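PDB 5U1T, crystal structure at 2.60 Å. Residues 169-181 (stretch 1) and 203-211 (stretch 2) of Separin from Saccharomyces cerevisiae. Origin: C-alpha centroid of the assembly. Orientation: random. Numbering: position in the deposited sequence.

Stretch 1 169-181: NLKAHALTKIVLS
Stretch 2 203-211: QFKLPFKKF

Residues 172-181 form a helix, with Lys171 at its N-cap, and its i to i+4 backbone bonds run from Leu175 N to Lys171 O (3.0 Å) through Ser181 N to Lys177 O (3.0 Å). The second stretch lies along it: Gln203 is still helical, Phe204 is the first residue to leave that helix (phi/psi -110/7), Lys205 turns at 55/51, and Leu206 and Pro207 are extended at -93/149 and -73/122. The two stretches advance in the same sense, with CA atoms 6.7 Å apart for Ala172 and Phe204, 7.2 Å for His173 and Leu206, and 9.2 Å for Leu180 and Phe211.

No hydrogen bond crosses the interface, which buries 449 Å² in all and depends on fit. CA-to-CB points toward the other stretch in Phe204, Leu206, Lys210 and Leu180. Phe204 (chi1 m, chi2 -42°) enters beside the start of the helix. Its CZ lies 4.1 Å from CD2 of Leu170 (chi1 t, chi2 p), and its CB lies 4.1 Å from Ala172 CB. Both methyls of Leu206 (m, t) reach the helix, CD1 and CD2 each 4.2 Å from Ala172 CB; CD1 is also 4.0 Å from His173 N and a tight 3.1 Å from Thr176 OG1. Thr176 (chi1 p) is buried. Its CG2 meets the Phe204 ring edge, 3.8 Å from Phe204 CD2 and 3.6 Å from Leu206 CD1, while its hydroxyl makes a weak bond to the helix backbone, OG1 to His173 O at 3.5 Å.

Farther along, Lys210 has the largest area covered, 81 Å². Its bent chain (p, t, p, p) brings methylene CE 3.6 Å from ND1 of His173 (chi1 t, chi2 65°), which starts sideways but whose ring end comes nearer, and 3.9 Å from Thr176 OG1, with no hydrogen bond between them. Leu180 (t, p) closes the far end: its CD2 abuts the edge of the Phe211 ring (chi1 t, chi2 -63°), 3.7 Å from Phe211 CD2.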

# COMPACT_ATOMS: atom_id res chain seq x y z
N ASN A 169 13.60 -31.28 -51.25
CA ASN A 169 14.93 -31.50 -51.80
C ASN A 169 15.22 -32.98 -52.00
O ASN A 169 16.39 -33.39 -52.10
CB ASN A 169 15.97 -30.84 -50.91
CG ASN A 169 15.66 -29.37 -50.65
OD1 ASN A 169 15.06 -28.71 -51.50
ND2 ASN A 169 16.04 -28.87 -49.48
N LEU A 170 14.15 -33.78 -52.06
CA LEU A 170 14.24 -35.22 -52.26
C LEU A 170 15.27 -35.55 -53.31
O LEU A 170 15.33 -34.88 -54.34
CB LEU A 170 12.89 -35.81 -52.65
CG LEU A 170 12.95 -37.29 -53.02
CD1 LEU A 170 13.30 -38.13 -51.79
CD2 LEU A 170 11.66 -37.76 -53.66
N LYS A 171 16.12 -36.54 -53.04
CA LYS A 171 17.15 -36.94 -53.98
C LYS A 171 16.56 -37.85 -55.05
O LYS A 171 16.45 -39.07 -54.86
CB LYS A 171 18.29 -37.64 -53.24
CG LYS A 171 19.00 -36.78 -52.21
CD LYS A 171 19.95 -35.78 -52.85
CE LYS A 171 20.87 -35.14 -51.82
NZ LYS A 171 22.03 -34.44 -52.46
N ALA A 172 16.21 -37.25 -56.18
CA ALA A 172 15.51 -37.93 -57.26
C ALA A 172 16.30 -39.11 -57.81
O ALA A 172 15.94 -40.26 -57.55
CB ALA A 172 15.19 -36.95 -58.37
N HIS A 173 17.35 -38.81 -58.57
CA HIS A 173 18.18 -39.83 -59.20
C HIS A 173 18.47 -41.00 -58.26
O HIS A 173 18.37 -42.15 -58.66
CB HIS A 173 19.50 -39.22 -59.70
CG HIS A 173 20.34 -40.19 -60.47
ND1 HIS A 173 19.93 -40.71 -61.68
CD2 HIS A 173 21.52 -40.77 -60.18
CE1 HIS A 173 20.85 -41.57 -62.12
NE2 HIS A 173 21.82 -41.63 -61.22
N ALA A 174 18.79 -40.71 -57.01
CA ALA A 174 19.04 -41.76 -56.02
C ALA A 174 17.82 -42.64 -55.79
O ALA A 174 17.87 -43.85 -56.03
CB ALA A 174 19.49 -41.16 -54.72
N LEU A 175 16.72 -42.03 -55.34
CA LEU A 175 15.48 -42.76 -55.07
C LEU A 175 14.97 -43.57 -56.27
O LEU A 175 14.55 -44.72 -56.12
CB LEU A 175 14.39 -41.79 -54.61
CG LEU A 175 13.00 -42.40 -54.39
CD1 LEU A 175 13.01 -43.39 -53.26
CD2 LEU A 175 11.95 -41.34 -54.15
N THR A 176 15.01 -42.98 -57.46
CA THR A 176 14.43 -43.63 -58.62
C THR A 176 15.37 -44.73 -59.10
O THR A 176 14.93 -45.75 -59.63
CB THR A 176 14.14 -42.62 -59.75
OG1 THR A 176 15.37 -42.29 -60.42
CG2 THR A 176 13.50 -41.34 -59.21
N LYS A 177 16.67 -44.52 -58.89
CA LYS A 177 17.65 -45.56 -59.17
C LYS A 177 17.44 -46.73 -58.22
O LYS A 177 17.57 -47.90 -58.60
CB LYS A 177 19.07 -45.02 -59.05
CG LYS A 177 20.12 -45.95 -59.55
CD LYS A 177 21.50 -45.43 -59.29
CE LYS A 177 22.53 -46.37 -59.91
NZ LYS A 177 23.91 -46.09 -59.44
N ILE A 178 17.13 -46.41 -56.96
CA ILE A 178 16.85 -47.42 -55.94
C ILE A 178 15.66 -48.29 -56.38
O ILE A 178 15.67 -49.50 -56.18
CB ILE A 178 16.60 -46.76 -54.56
CG1 ILE A 178 17.92 -46.57 -53.82
CG2 ILE A 178 15.68 -47.59 -53.71
CD1 ILE A 178 18.68 -47.87 -53.58
N VAL A 179 14.67 -47.66 -57.01
CA VAL A 179 13.48 -48.34 -57.51
C VAL A 179 13.78 -49.34 -58.64
O VAL A 179 13.27 -50.46 -58.65
CB VAL A 179 12.44 -47.32 -58.01
CG1 VAL A 179 11.25 -48.03 -58.64
CG2 VAL A 179 11.99 -46.45 -56.86
N LEU A 180 14.61 -48.92 -59.57
CA LEU A 180 14.98 -49.74 -60.68
C LEU A 180 15.73 -50.93 -60.18
O LEU A 180 15.53 -52.03 -60.64
CB LEU A 180 15.88 -48.97 -61.61
CG LEU A 180 16.41 -49.84 -62.74
CD1 LEU A 180 15.29 -50.04 -63.73
CD2 LEU A 180 17.61 -49.20 -63.40
N SER A 181 16.58 -50.71 -59.19
CA SER A 181 17.35 -51.81 -58.67
C SER A 181 16.48 -52.80 -57.90
O SER A 181 16.77 -53.97 -57.86
CB SER A 181 18.55 -51.32 -57.89
OG SER A 181 18.26 -51.31 -56.53
N GLN A 203 8.02 -37.89 -63.57
CA GLN A 203 7.71 -36.94 -62.51
C GLN A 203 8.86 -36.01 -62.20
O GLN A 203 8.67 -34.83 -61.85
CB GLN A 203 7.33 -37.69 -61.24
CG GLN A 203 6.59 -36.87 -60.21
CD GLN A 203 5.81 -37.77 -59.29
OE1 GLN A 203 5.51 -38.91 -59.65
NE2 GLN A 203 5.49 -37.28 -58.09
N PHE A 204 10.07 -36.54 -62.31
CA PHE A 204 11.23 -35.79 -61.88
C PHE A 204 12.06 -35.37 -63.07
O PHE A 204 13.14 -34.80 -62.92
CB PHE A 204 12.04 -36.63 -60.90
CG PHE A 204 11.29 -36.94 -59.65
CD1 PHE A 204 10.53 -35.96 -59.04
CD2 PHE A 204 11.31 -38.21 -59.10
CE1 PHE A 204 9.82 -36.22 -57.90
CE2 PHE A 204 10.60 -38.49 -57.95
CZ PHE A 204 9.85 -37.48 -57.35
N LYS A 205 11.49 -35.63 -64.25
CA LYS A 205 12.10 -35.28 -65.52
C LYS A 205 13.50 -35.89 -65.59
O LYS A 205 14.47 -35.19 -65.86
CB LYS A 205 12.17 -33.76 -65.70
CG LYS A 205 11.05 -32.96 -65.03
CD LYS A 205 9.71 -33.22 -65.69
CE LYS A 205 8.78 -32.04 -65.47
NZ LYS A 205 9.37 -30.76 -65.93
N LEU A 206 13.60 -37.18 -65.33
CA LEU A 206 14.90 -37.85 -65.35
C LEU A 206 15.12 -38.45 -66.73
O LEU A 206 14.16 -38.82 -67.41
CB LEU A 206 14.98 -38.92 -64.25
CG LEU A 206 14.81 -38.40 -62.80
CD1 LEU A 206 15.14 -39.47 -61.79
CD2 LEU A 206 15.65 -37.16 -62.54
N PRO A 207 16.39 -38.52 -67.16
CA PRO A 207 16.75 -39.12 -68.45
C PRO A 207 16.63 -40.62 -68.39
O PRO A 207 17.31 -41.22 -67.56
CB PRO A 207 18.21 -38.71 -68.65
CG PRO A 207 18.73 -38.57 -67.25
CD PRO A 207 17.58 -37.99 -66.47
N PHE A 208 15.81 -41.23 -69.23
CA PHE A 208 15.69 -42.68 -69.17
C PHE A 208 17.06 -43.33 -69.28
O PHE A 208 17.29 -44.38 -68.69
CB PHE A 208 14.77 -43.23 -70.26
CG PHE A 208 14.67 -44.75 -70.26
CD1 PHE A 208 15.61 -45.52 -70.93
CD2 PHE A 208 13.67 -45.39 -69.56
CE1 PHE A 208 15.53 -46.91 -70.91
CE2 PHE A 208 13.58 -46.78 -69.54
CZ PHE A 208 14.52 -47.53 -70.22
N LYS A 209 17.99 -42.69 -70.00
CA LYS A 209 19.22 -43.37 -70.43
C LYS A 209 20.10 -43.92 -69.30
O LYS A 209 21.15 -44.52 -69.58
CB LYS A 209 20.04 -42.44 -71.32
CG LYS A 209 19.52 -42.36 -72.76
CD LYS A 209 20.32 -41.40 -73.62
CE LYS A 209 20.40 -40.02 -72.98
NZ LYS A 209 19.06 -39.53 -72.57
N LYS A 210 19.67 -43.76 -68.05
CA LYS A 210 20.20 -44.54 -66.92
C LYS A 210 19.91 -46.04 -67.07
O LYS A 210 20.20 -46.82 -66.16
CB LYS A 210 19.60 -44.07 -65.60
CG LYS A 210 18.20 -44.61 -65.35
CD LYS A 210 17.85 -44.54 -63.87
CE LYS A 210 17.81 -43.11 -63.38
NZ LYS A 210 16.87 -42.33 -64.21
N PHE A 211 19.32 -46.44 -68.20
CA PHE A 211 19.20 -47.84 -68.60
C PHE A 211 19.37 -47.95 -70.11
O PHE A 211 19.33 -46.94 -70.83
CB PHE A 211 17.86 -48.45 -68.17
CG PHE A 211 17.89 -49.96 -68.08
CD1 PHE A 211 18.12 -50.74 -69.22
CD2 PHE A 211 17.71 -50.61 -66.87
CE1 PHE A 211 18.17 -52.14 -69.15
CE2 PHE A 211 17.76 -52.02 -66.78
CZ PHE A 211 17.98 -52.77 -67.93